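Alpha-glucosidase YIHQ (Escherichia coli, PDB 5AEG) catalyses the hydrolysis of sulfoquinovosyl diacylglycerides, and of simpler sulfoquinovosides, releasing sulfoquinovose that the bacterium breaks down for carbon and sulfur. Local coordinates at residues 180-185 with 491-496; 292-297 with 339-344; 361-366 with 412-417; 569-574 with 611-616. One frame throughout, in Å; residues are numbered along the deposited sequence.

Interaction 1 (180-185 with 491-496); sequences TFFPQP and LSLAMT
Leu493 and Phe182 meet as methyl group and ring, a compact example of how a helix can be fitted against an irregular, strand-like segment. The CD2 branch of Leu493 sits over one face of the phenyl ring, 3.8 Å from the Phe182 centroid and 22° off its normal, a CH-pi contact. It is displaced toward the rim, so its shortest approach is from Leu493 CD2 to Phe182 CE2, 3.5 Å. The ring reaches the helix because CG of Phe182 lies anti to the backbone N (chi1 -168°). Just before it, Phe182 N donates to Thr180 OG1 at 2.9 Å, forming an ST turn.

The second half of the contact pairs Thr496 with Gln184, whose side chains run past each other in opposite directions. Thr496 CG2 rests against the amide, 3.6 Å from Gln184 NE2, while Gln184 NE2 is bonded to Thr186 OG1 and Gln184 OE1 to Gln462 NE2. Thr496 OG1 turns back to Ser492 O at 2.9 Å, approaching from above the carbonyl plane, and is also bonded to Gly133 N. An alanine here would lack both branches, which would probably leave Ser492 O without this donor and open a gap beside the Gln184 amide.

All four residues are buried between the N-terminal galactose mutarotase-like domain and the TIM-barrel domain, with the side chains of Phe182 and Glu408, an active-site residue by similarity, about 8 Å apart. Helix 461-464 packs on Phe182, strand 186-189 touches Thr496, and helix 486-495 runs along this domain junction.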
# COMPACT_ATOMS: atom_id res chain seq x y z
N THR A 180 -7.64 -0.98 -5.50
CA THR A 180 -6.55 -1.20 -4.59
C THR A 180 -7.01 -1.64 -3.23
O THR A 180 -8.10 -1.27 -2.76
CB THR A 180 -5.73 0.16 -4.45
OG1 THR A 180 -4.70 0.04 -3.47
CG2 THR A 180 -6.61 1.34 -4.11
N PHE A 181 -6.09 -2.32 -2.59
CA PHE A 181 -6.24 -2.73 -1.25
C PHE A 181 -5.80 -1.67 -0.23
O PHE A 181 -5.94 -1.94 0.94
CB PHE A 181 -5.60 -4.08 -0.94
CG PHE A 181 -4.38 -4.40 -1.74
CD1 PHE A 181 -3.29 -3.58 -1.68
CD2 PHE A 181 -4.38 -5.49 -2.59
CE1 PHE A 181 -2.19 -3.80 -2.51
CE2 PHE A 181 -3.23 -5.78 -3.42
CZ PHE A 181 -2.21 -4.87 -3.41
N PHE A 182 -5.28 -0.51 -0.67
CA PHE A 182 -4.80 0.54 0.27
C PHE A 182 -5.17 1.87 -0.41
O PHE A 182 -4.28 2.64 -0.74
CB PHE A 182 -3.30 0.38 0.53
CG PHE A 182 -2.73 1.20 1.67
CD1 PHE A 182 -3.40 2.33 2.25
CD2 PHE A 182 -1.46 0.92 2.09
CE1 PHE A 182 -2.80 3.03 3.24
CE2 PHE A 182 -0.86 1.60 3.15
CZ PHE A 182 -1.53 2.68 3.68
N PRO A 183 -6.47 2.14 -0.62
CA PRO A 183 -6.84 3.49 -0.99
C PRO A 183 -6.79 4.32 0.31
O PRO A 183 -6.91 3.77 1.40
CB PRO A 183 -8.31 3.36 -1.46
CG PRO A 183 -8.83 2.23 -0.60
CD PRO A 183 -7.65 1.35 -0.24
N GLN A 184 -6.56 5.61 0.21
CA GLN A 184 -6.56 6.43 1.42
C GLN A 184 -7.06 7.84 1.01
O GLN A 184 -6.66 8.34 -0.02
CB GLN A 184 -5.18 6.53 2.08
CG GLN A 184 -5.30 7.17 3.49
CD GLN A 184 -4.05 7.11 4.29
OE1 GLN A 184 -3.52 6.04 4.50
NE2 GLN A 184 -3.59 8.25 4.75
N PRO A 185 -7.89 8.51 1.89
CA PRO A 185 -8.47 9.83 1.55
C PRO A 185 -7.53 10.96 1.93
O PRO A 185 -7.86 11.80 2.77
CB PRO A 185 -9.79 9.83 2.34
CG PRO A 185 -9.46 9.04 3.52
CD PRO A 185 -8.60 7.89 3.00
N LEU A 491 5.46 4.91 -5.18
CA LEU A 491 5.57 6.36 -5.21
C LEU A 491 4.31 7.00 -4.64
O LEU A 491 4.40 7.97 -3.88
CB LEU A 491 5.78 6.89 -6.58
CG LEU A 491 7.14 6.47 -7.22
CD1 LEU A 491 7.23 7.01 -8.62
CD2 LEU A 491 8.33 6.90 -6.38
N SER A 492 3.15 6.47 -5.01
CA SER A 492 1.88 6.91 -4.41
C SER A 492 1.91 6.74 -2.90
O SER A 492 1.56 7.66 -2.11
CB SER A 492 0.73 6.16 -5.07
OG SER A 492 0.86 4.76 -4.92
N LEU A 493 2.34 5.58 -2.43
CA LEU A 493 2.47 5.38 -0.98
C LEU A 493 3.46 6.30 -0.30
O LEU A 493 3.19 6.84 0.79
CB LEU A 493 2.80 3.92 -0.62
CG LEU A 493 1.55 3.05 -0.61
CD1 LEU A 493 1.88 1.59 -0.40
CD2 LEU A 493 0.57 3.49 0.51
N ALA A 494 4.57 6.52 -0.96
CA ALA A 494 5.54 7.47 -0.46
C ALA A 494 4.97 8.88 -0.17
O ALA A 494 5.27 9.48 0.89
CB ALA A 494 6.73 7.51 -1.41
N MET A 495 4.12 9.36 -1.08
CA MET A 495 3.42 10.62 -1.01
C MET A 495 2.20 10.57 -0.07
O MET A 495 1.62 11.61 0.23
CB MET A 495 2.95 11.05 -2.39
CG MET A 495 4.08 11.34 -3.36
SD MET A 495 5.31 12.53 -2.74
CE MET A 495 4.30 13.99 -2.87
N THR A 496 1.86 9.39 0.44
CA THR A 496 0.81 9.22 1.44
C THR A 496 1.45 8.83 2.77
O THR A 496 0.81 8.30 3.71
CB THR A 496 -0.21 8.10 0.99
OG1 THR A 496 -0.60 8.33 -0.36
CG2 THR A 496 -1.47 8.21 1.82

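Interaction 2 (292-297 with 339-344); sequences GIRMTS and ASDKDL
Arg294 NH1 reaches Asp341 OD2 at 2.8 Å, the shorter half of a two-pronged salt bridge. The other half runs from Arg294 NH2 to Asp341 OD1 at 2.9 Å, so the guanidinium grips the carboxylate end-on, one nitrogen to each oxygen. Both oxygens offer their syn lone pairs, and the two flat groups are nearly coplanar, 21° apart. The N-H of NH1 points almost straight at its acceptor OD2 (168°).

The arginine leaves strand 293-296 with CG anti to its own N (chi1 174°), and the chain then bends twice to bring the guanidinium round to the acid. Asp341 occupies a type I turn from Ala339 to Lys342, closed by Lys342 N to Ala339 O at 3.1 Å, immediately ahead of helix 343-351. Ala339 CB lies in the guanidinium plane, beyond NH2, 3.5 Å from Arg294 NH2. Phe370 adds a cation-pi contact.

The pair therefore links a two-stranded hairpin of the TIM-barrel domain to the turn that leads into a helix. The partner strand of that hairpin carries Arg301, which binds the substrate, and Ala339 lies close to Trp304, another substrate-binding residue. With both carboxylate oxygens engaged, the arginine's charge is probably balanced locally, and the paired bonds restrict rotation of either group.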
# COMPACT_ATOMS: atom_id res chain seq x y z
N GLY A 292 0.11 -25.72 7.67
CA GLY A 292 -0.51 -26.79 6.89
C GLY A 292 -1.06 -26.39 5.55
O GLY A 292 -1.00 -25.20 5.15
N ILE A 293 -1.38 -27.44 4.81
CA ILE A 293 -1.79 -27.41 3.43
C ILE A 293 -3.20 -27.96 3.40
O ILE A 293 -3.53 -29.08 3.94
CB ILE A 293 -0.92 -28.31 2.56
CG1 ILE A 293 0.53 -27.83 2.55
CG2 ILE A 293 -1.49 -28.37 1.15
CD1 ILE A 293 1.46 -28.81 1.84
N ARG A 294 -4.04 -27.16 2.77
CA ARG A 294 -5.43 -27.52 2.46
C ARG A 294 -5.54 -27.78 0.97
O ARG A 294 -5.26 -26.90 0.12
CB ARG A 294 -6.37 -26.42 2.94
CG ARG A 294 -7.82 -26.68 2.51
CD ARG A 294 -8.62 -27.17 3.66
NE ARG A 294 -8.81 -26.15 4.68
CZ ARG A 294 -9.47 -26.39 5.78
NH1 ARG A 294 -10.00 -27.61 6.03
NH2 ARG A 294 -9.60 -25.43 6.68
N MET A 295 -5.93 -29.00 0.62
CA MET A 295 -6.28 -29.33 -0.75
C MET A 295 -7.64 -28.73 -1.20
O MET A 295 -8.64 -28.83 -0.48
CB MET A 295 -6.34 -30.84 -0.87
CG MET A 295 -5.91 -31.33 -2.18
SD MET A 295 -4.15 -30.85 -2.41
CE MET A 295 -4.41 -30.86 -4.16
N THR A 296 -7.66 -28.07 -2.38
CA THR A 296 -8.88 -27.62 -3.06
C THR A 296 -8.90 -28.18 -4.51
O THR A 296 -7.91 -28.74 -5.00
CB THR A 296 -8.95 -26.10 -3.16
OG1 THR A 296 -7.93 -25.66 -4.06
CG2 THR A 296 -8.81 -25.44 -1.75
N SER A 297 -10.02 -28.04 -5.20
CA SER A 297 -10.13 -28.40 -6.63
C SER A 297 -9.14 -27.64 -7.55
O SER A 297 -8.95 -28.07 -8.68
CB SER A 297 -11.56 -28.15 -7.15
OG SER A 297 -11.94 -26.84 -6.83
N ALA A 339 -10.21 -20.61 9.89
CA ALA A 339 -10.89 -21.70 9.24
C ALA A 339 -11.98 -22.32 10.20
O ALA A 339 -11.67 -22.75 11.30
CB ALA A 339 -9.89 -22.78 8.89
N SER A 340 -13.17 -22.46 9.69
CA SER A 340 -14.35 -22.81 10.55
C SER A 340 -14.27 -24.21 11.14
O SER A 340 -14.86 -24.45 12.20
CB SER A 340 -15.63 -22.64 9.77
OG SER A 340 -15.61 -23.55 8.72
N ASP A 341 -13.53 -25.11 10.50
CA ASP A 341 -13.38 -26.48 11.01
C ASP A 341 -12.18 -26.68 11.93
O ASP A 341 -11.87 -27.80 12.21
CB ASP A 341 -13.31 -27.44 9.84
CG ASP A 341 -12.07 -27.20 8.92
OD1 ASP A 341 -11.48 -26.08 8.83
OD2 ASP A 341 -11.73 -28.12 8.19
N LYS A 342 -11.49 -25.63 12.39
CA LYS A 342 -10.26 -25.76 13.20
C LYS A 342 -10.41 -25.05 14.49
O LYS A 342 -11.41 -24.35 14.70
CB LYS A 342 -9.02 -25.26 12.39
CG LYS A 342 -8.81 -26.09 11.14
CD LYS A 342 -8.14 -27.41 11.55
CE LYS A 342 -8.09 -28.41 10.42
NZ LYS A 342 -7.63 -29.68 10.98
N ASP A 343 -9.40 -25.19 15.33
CA ASP A 343 -9.39 -24.86 16.75
C ASP A 343 -9.67 -23.43 17.03
O ASP A 343 -10.45 -23.10 17.93
CB ASP A 343 -7.96 -25.03 17.30
CG ASP A 343 -7.58 -26.44 17.51
OD1 ASP A 343 -8.48 -27.33 17.39
OD2 ASP A 343 -6.36 -26.64 17.80
N LEU A 344 -8.93 -22.53 16.34
CA LEU A 344 -9.08 -21.10 16.68
C LEU A 344 -10.48 -20.61 16.45
O LEU A 344 -10.92 -19.79 17.25
CB LEU A 344 -8.12 -20.15 15.91
CG LEU A 344 -6.66 -20.40 16.19
CD1 LEU A 344 -5.78 -19.45 15.36
CD2 LEU A 344 -6.32 -20.18 17.67

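Interaction 3 (361-366 with 412-417); sequences GDYLVE and TDTYLH
Tyr363 bridges two excursions of the TIM barrel by meeting Thr414 and Asp413: its own segment leads into strand 364-367 of the small antiparallel sheet inserted after barrel strand 329-334, and theirs belongs to the loop between strand 401-404 and helix 422-444. From CB the side chain heads toward that loop, with CG anti to the backbone N (chi1 -161°). CG and CD2 come first under the methyl of the threonine; Thr414 CG2 is 3.6 Å from Tyr363 CD2 and stands over one face, 3.8 Å from the ring centroid, in a CH-pi contact offset toward the rim. Thr414 OG1 is meanwhile bonded to Pro411 O, leaving the methyl branch to make the packing contact.

Farther out, Tyr363 CE2 passes beside the aspartate backbone, 3.5 Å from Asp413 O, and the carboxylate lies at the ring's edge, Asp413 OD1 being 3.2 Å from Tyr363 CZ. Val374 of strand 370-374 and Pro411 also pack on the tyrosine, so hydroxyl and ring are held at once: the ring by apolar contacts, the tip by the acid. At that tip Tyr363 OH donates to Asp413 OD1 over 2.6 Å, meeting the oxygen on its syn side, 20° out of the carboxylate plane.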
# COMPACT_ATOMS: atom_id res chain seq x y z
N GLY A 361 -26.13 -15.05 13.68
CA GLY A 361 -25.16 -16.13 13.65
C GLY A 361 -23.73 -15.58 13.45
O GLY A 361 -23.56 -14.41 13.09
N ASP A 362 -22.74 -16.42 13.74
CA ASP A 362 -21.34 -16.07 13.44
C ASP A 362 -21.15 -15.93 11.93
O ASP A 362 -21.63 -16.76 11.17
CB ASP A 362 -20.36 -17.11 14.05
CG ASP A 362 -20.22 -16.96 15.54
OD1 ASP A 362 -20.50 -15.86 16.11
OD2 ASP A 362 -19.78 -17.94 16.17
N TYR A 363 -20.48 -14.87 11.46
CA TYR A 363 -20.36 -14.69 10.01
C TYR A 363 -19.19 -15.53 9.49
O TYR A 363 -18.05 -15.33 9.95
CB TYR A 363 -20.09 -13.21 9.68
CG TYR A 363 -20.37 -12.83 8.28
CD1 TYR A 363 -19.50 -13.22 7.26
CD2 TYR A 363 -21.40 -11.96 7.97
CE1 TYR A 363 -19.77 -12.87 5.95
CE2 TYR A 363 -21.66 -11.59 6.68
CZ TYR A 363 -20.81 -12.05 5.68
OH TYR A 363 -20.98 -11.66 4.39
N LEU A 364 -19.49 -16.40 8.53
CA LEU A 364 -18.51 -17.19 7.82
C LEU A 364 -18.41 -16.76 6.37
O LEU A 364 -19.39 -16.71 5.67
CB LEU A 364 -18.87 -18.67 7.82
CG LEU A 364 -19.12 -19.29 9.20
CD1 LEU A 364 -19.45 -20.78 9.08
CD2 LEU A 364 -17.98 -19.03 10.15
N VAL A 365 -17.21 -16.49 5.91
CA VAL A 365 -17.00 -16.12 4.53
C VAL A 365 -16.62 -17.37 3.79
O VAL A 365 -15.83 -18.17 4.31
CB VAL A 365 -15.89 -15.09 4.40
CG1 VAL A 365 -15.63 -14.77 2.96
CG2 VAL A 365 -16.26 -13.82 5.15
N GLU A 366 -17.16 -17.53 2.61
CA GLU A 366 -16.78 -18.65 1.72
C GLU A 366 -15.53 -18.30 1.01
O GLU A 366 -15.47 -17.25 0.41
CB GLU A 366 -17.82 -18.91 0.64
CG GLU A 366 -18.96 -19.75 1.15
CD GLU A 366 -20.14 -19.89 0.20
OE1 GLU A 366 -20.48 -18.92 -0.53
OE2 GLU A 366 -20.75 -20.99 0.21
N THR A 412 -19.53 -6.20 3.84
CA THR A 412 -20.36 -5.06 4.24
C THR A 412 -21.71 -5.39 4.87
O THR A 412 -22.45 -4.48 5.30
CB THR A 412 -20.57 -4.12 3.05
OG1 THR A 412 -20.68 -4.88 1.83
CG2 THR A 412 -19.37 -3.22 2.95
N ASP A 413 -21.99 -6.66 4.98
CA ASP A 413 -23.19 -7.17 5.72
C ASP A 413 -22.78 -7.92 6.99
O ASP A 413 -23.56 -8.75 7.48
CB ASP A 413 -24.07 -8.00 4.79
CG ASP A 413 -23.41 -9.20 4.26
OD1 ASP A 413 -22.21 -9.37 4.51
OD2 ASP A 413 -24.05 -9.97 3.53
N THR A 414 -21.60 -7.61 7.56
CA THR A 414 -21.28 -8.00 8.92
C THR A 414 -21.86 -6.99 9.89
O THR A 414 -22.12 -5.83 9.52
CB THR A 414 -19.75 -8.03 9.19
OG1 THR A 414 -19.18 -6.78 8.77
CG2 THR A 414 -19.13 -9.21 8.45
N TYR A 415 -22.03 -7.45 11.14
CA TYR A 415 -22.48 -6.69 12.27
C TYR A 415 -21.40 -6.83 13.30
O TYR A 415 -21.01 -7.95 13.66
CB TYR A 415 -23.85 -7.21 12.78
CG TYR A 415 -24.88 -6.90 11.78
CD1 TYR A 415 -25.04 -7.70 10.69
CD2 TYR A 415 -25.63 -5.72 11.86
CE1 TYR A 415 -25.92 -7.36 9.68
CE2 TYR A 415 -26.54 -5.40 10.87
CZ TYR A 415 -26.66 -6.22 9.79
OH TYR A 415 -27.55 -5.98 8.79
N LEU A 416 -20.91 -5.67 13.74
CA LEU A 416 -19.73 -5.55 14.53
C LEU A 416 -20.05 -5.16 15.95
O LEU A 416 -21.01 -4.43 16.20
CB LEU A 416 -18.82 -4.46 13.93
CG LEU A 416 -18.48 -4.90 12.51
CD1 LEU A 416 -18.11 -3.76 11.64
CD2 LEU A 416 -17.47 -6.04 12.54
N HIS A 417 -19.15 -5.59 16.84
CA HIS A 417 -19.26 -5.37 18.27
C HIS A 417 -19.35 -3.92 18.68
O HIS A 417 -20.04 -3.62 19.64
CB HIS A 417 -18.11 -6.00 18.98
CG HIS A 417 -18.24 -6.04 20.46
ND1 HIS A 417 -17.78 -5.04 21.28
CD2 HIS A 417 -18.76 -6.99 21.28
CE1 HIS A 417 -18.04 -5.34 22.54
NE2 HIS A 417 -18.62 -6.53 22.56

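Interaction 4 (569-574 with 611-616); sequences KPYLKE and RDILVA
Tyr571 reaches from helix 569-582 to the backbone turn that leads into strand 613-615, where Asp612 lies, and the tight part of the contact gathers round its hydroxyl. Asp612 N donates to Tyr571 OH at 3.0 Å with a nearly straight N-H (165°), arriving close to the ring plane. The same oxygen is bonded to Leu609 O, so two backbone groups fix the end of the buried side chain. Along the ring, Tyr571 CE2 touches Ile613 CD1 at 3.7 Å. With CG anti to the helix backbone N, chi1 175° turns the ring out toward segment 611-616, where it makes both contacts.

The other side is looser. Arg611, partly exposed, marks the solvent side; its side chain leads away and gives its NH1 to Tyr594 OH. The side chain of Asp612 offers Tyr571 little more than its CB, 3.8 Å from Tyr571 OH, while its carboxylate turns to Arg663 and Ser666. A phenylalanine in place of Tyr571 would keep the ring but is likely to leave Asp612 N without this acceptor and Leu609 O without the hydroxyl.

Trp668 and Phe672 meet the tyrosine ring edge-to-face, and helix 669-673 also packs on Ile613. Strand 613-615 itself lies between strands 607-609 and 660-663, so the tyrosine joins helix 569-582 to the start of a strand of the C-terminal domain's antiparallel sheet.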
# COMPACT_ATOMS: atom_id res chain seq x y z
N LYS A 569 23.84 -2.15 1.81
CA LYS A 569 23.35 -2.12 3.16
C LYS A 569 23.50 -0.78 3.92
O LYS A 569 22.52 -0.27 4.48
CB LYS A 569 23.84 -3.27 3.99
CG LYS A 569 23.54 -3.23 5.47
CD LYS A 569 23.91 -4.52 6.19
CE LYS A 569 23.38 -4.52 7.61
NZ LYS A 569 23.85 -5.76 8.23
N PRO A 570 24.72 -0.23 3.97
CA PRO A 570 24.84 0.94 4.85
C PRO A 570 24.11 2.14 4.29
O PRO A 570 23.60 2.97 5.04
CB PRO A 570 26.40 1.16 4.95
CG PRO A 570 26.89 0.48 3.75
CD PRO A 570 26.03 -0.72 3.52
N TYR A 571 24.02 2.22 2.97
CA TYR A 571 23.32 3.29 2.29
C TYR A 571 21.80 3.18 2.53
O TYR A 571 21.15 4.15 2.93
CB TYR A 571 23.62 3.26 0.80
CG TYR A 571 22.87 4.24 -0.02
CD1 TYR A 571 23.15 5.61 0.05
CD2 TYR A 571 21.81 3.85 -0.82
CE1 TYR A 571 22.50 6.53 -0.69
CE2 TYR A 571 21.12 4.79 -1.58
CZ TYR A 571 21.47 6.13 -1.52
OH TYR A 571 20.77 7.03 -2.27
N LEU A 572 21.28 1.97 2.33
CA LEU A 572 19.85 1.69 2.64
C LEU A 572 19.47 1.94 4.13
O LEU A 572 18.44 2.48 4.45
CB LEU A 572 19.52 0.27 2.28
CG LEU A 572 19.58 -0.08 0.79
CD1 LEU A 572 19.32 -1.58 0.51
CD2 LEU A 572 18.61 0.79 -0.03
N LYS A 573 20.36 1.59 5.03
CA LYS A 573 20.12 1.68 6.44
C LYS A 573 20.05 3.15 6.79
O LYS A 573 19.18 3.55 7.53
CB LYS A 573 21.26 0.87 7.15
CG LYS A 573 21.22 0.83 8.63
CD LYS A 573 22.06 -0.33 9.23
CE LYS A 573 21.77 -0.43 10.74
NZ LYS A 573 20.53 -1.26 11.06
N GLU A 574 20.93 3.98 6.24
CA GLU A 574 20.81 5.41 6.39
C GLU A 574 19.45 5.97 5.87
O GLU A 574 18.79 6.78 6.55
CB GLU A 574 22.01 6.13 5.74
CG GLU A 574 21.88 7.67 5.71
CD GLU A 574 23.00 8.33 4.90
OE1 GLU A 574 22.97 8.47 3.64
OE2 GLU A 574 24.01 8.62 5.55
N ARG A 611 18.70 9.52 -1.76
CA ARG A 611 19.02 10.72 -2.53
C ARG A 611 19.80 10.52 -3.83
O ARG A 611 19.60 11.28 -4.80
CB ARG A 611 19.81 11.68 -1.61
CG ARG A 611 20.24 13.01 -2.19
CD ARG A 611 19.14 13.93 -2.58
NE ARG A 611 19.61 15.15 -3.34
CZ ARG A 611 19.70 15.21 -4.68
NH1 ARG A 611 19.37 14.14 -5.52
NH2 ARG A 611 20.11 16.35 -5.22
N ASP A 612 20.69 9.51 -3.88
CA ASP A 612 21.82 9.53 -4.84
C ASP A 612 21.76 8.45 -5.92
O ASP A 612 22.65 8.40 -6.77
CB ASP A 612 23.11 9.39 -4.02
CG ASP A 612 23.44 10.63 -3.15
OD1 ASP A 612 22.96 11.67 -3.52
OD2 ASP A 612 24.09 10.51 -2.11
N ILE A 613 20.75 7.56 -5.89
CA ILE A 613 20.66 6.54 -6.95
C ILE A 613 19.37 6.74 -7.70
O ILE A 613 18.30 6.91 -7.07
CB ILE A 613 20.66 5.12 -6.34
CG1 ILE A 613 21.99 4.86 -5.67
CG2 ILE A 613 20.41 4.09 -7.45
CD1 ILE A 613 22.11 3.56 -4.89
N LEU A 614 19.42 6.70 -9.02
CA LEU A 614 18.26 6.79 -9.84
C LEU A 614 18.04 5.42 -10.46
O LEU A 614 18.98 4.86 -11.09
CB LEU A 614 18.41 7.87 -10.88
CG LEU A 614 17.23 8.15 -11.86
CD1 LEU A 614 17.26 9.61 -12.30
CD2 LEU A 614 17.16 7.27 -13.06
N VAL A 615 16.79 4.92 -10.41
CA VAL A 615 16.48 3.53 -10.93
C VAL A 615 15.33 3.61 -11.93
O VAL A 615 14.27 4.21 -11.64
CB VAL A 615 16.11 2.53 -9.82
CG1 VAL A 615 15.94 1.08 -10.33
CG2 VAL A 615 17.07 2.60 -8.65
N ALA A 616 15.51 2.98 -13.08
CA ALA A 616 14.41 2.89 -14.01
C ALA A 616 14.31 1.44 -14.45
O ALA A 616 14.92 1.02 -15.41
CB ALA A 616 14.60 3.80 -15.19

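In the fold
The four contacts differ in chemistry as they differ in depth. Interactions 1 and 4 are buried and both join domains: interaction 1 ties the N-terminal domain to the barrel, mainly with methyl groups, while interaction 4 sets a helix against the C-terminal sheet with a tyrosine held at its end by backbone groups. Interactions 2 and 3, more peripheral and wholly within the TIM-barrel domain, rely on carboxylates, one paired with an arginine and the other with a phenol. These two also touch each other, Ser340 CB lying 4.3 Å from Leu364 CD1, whereas interactions 3 and 4 lie on opposite sides of the chain's centre, their own centres about 45 Å apart.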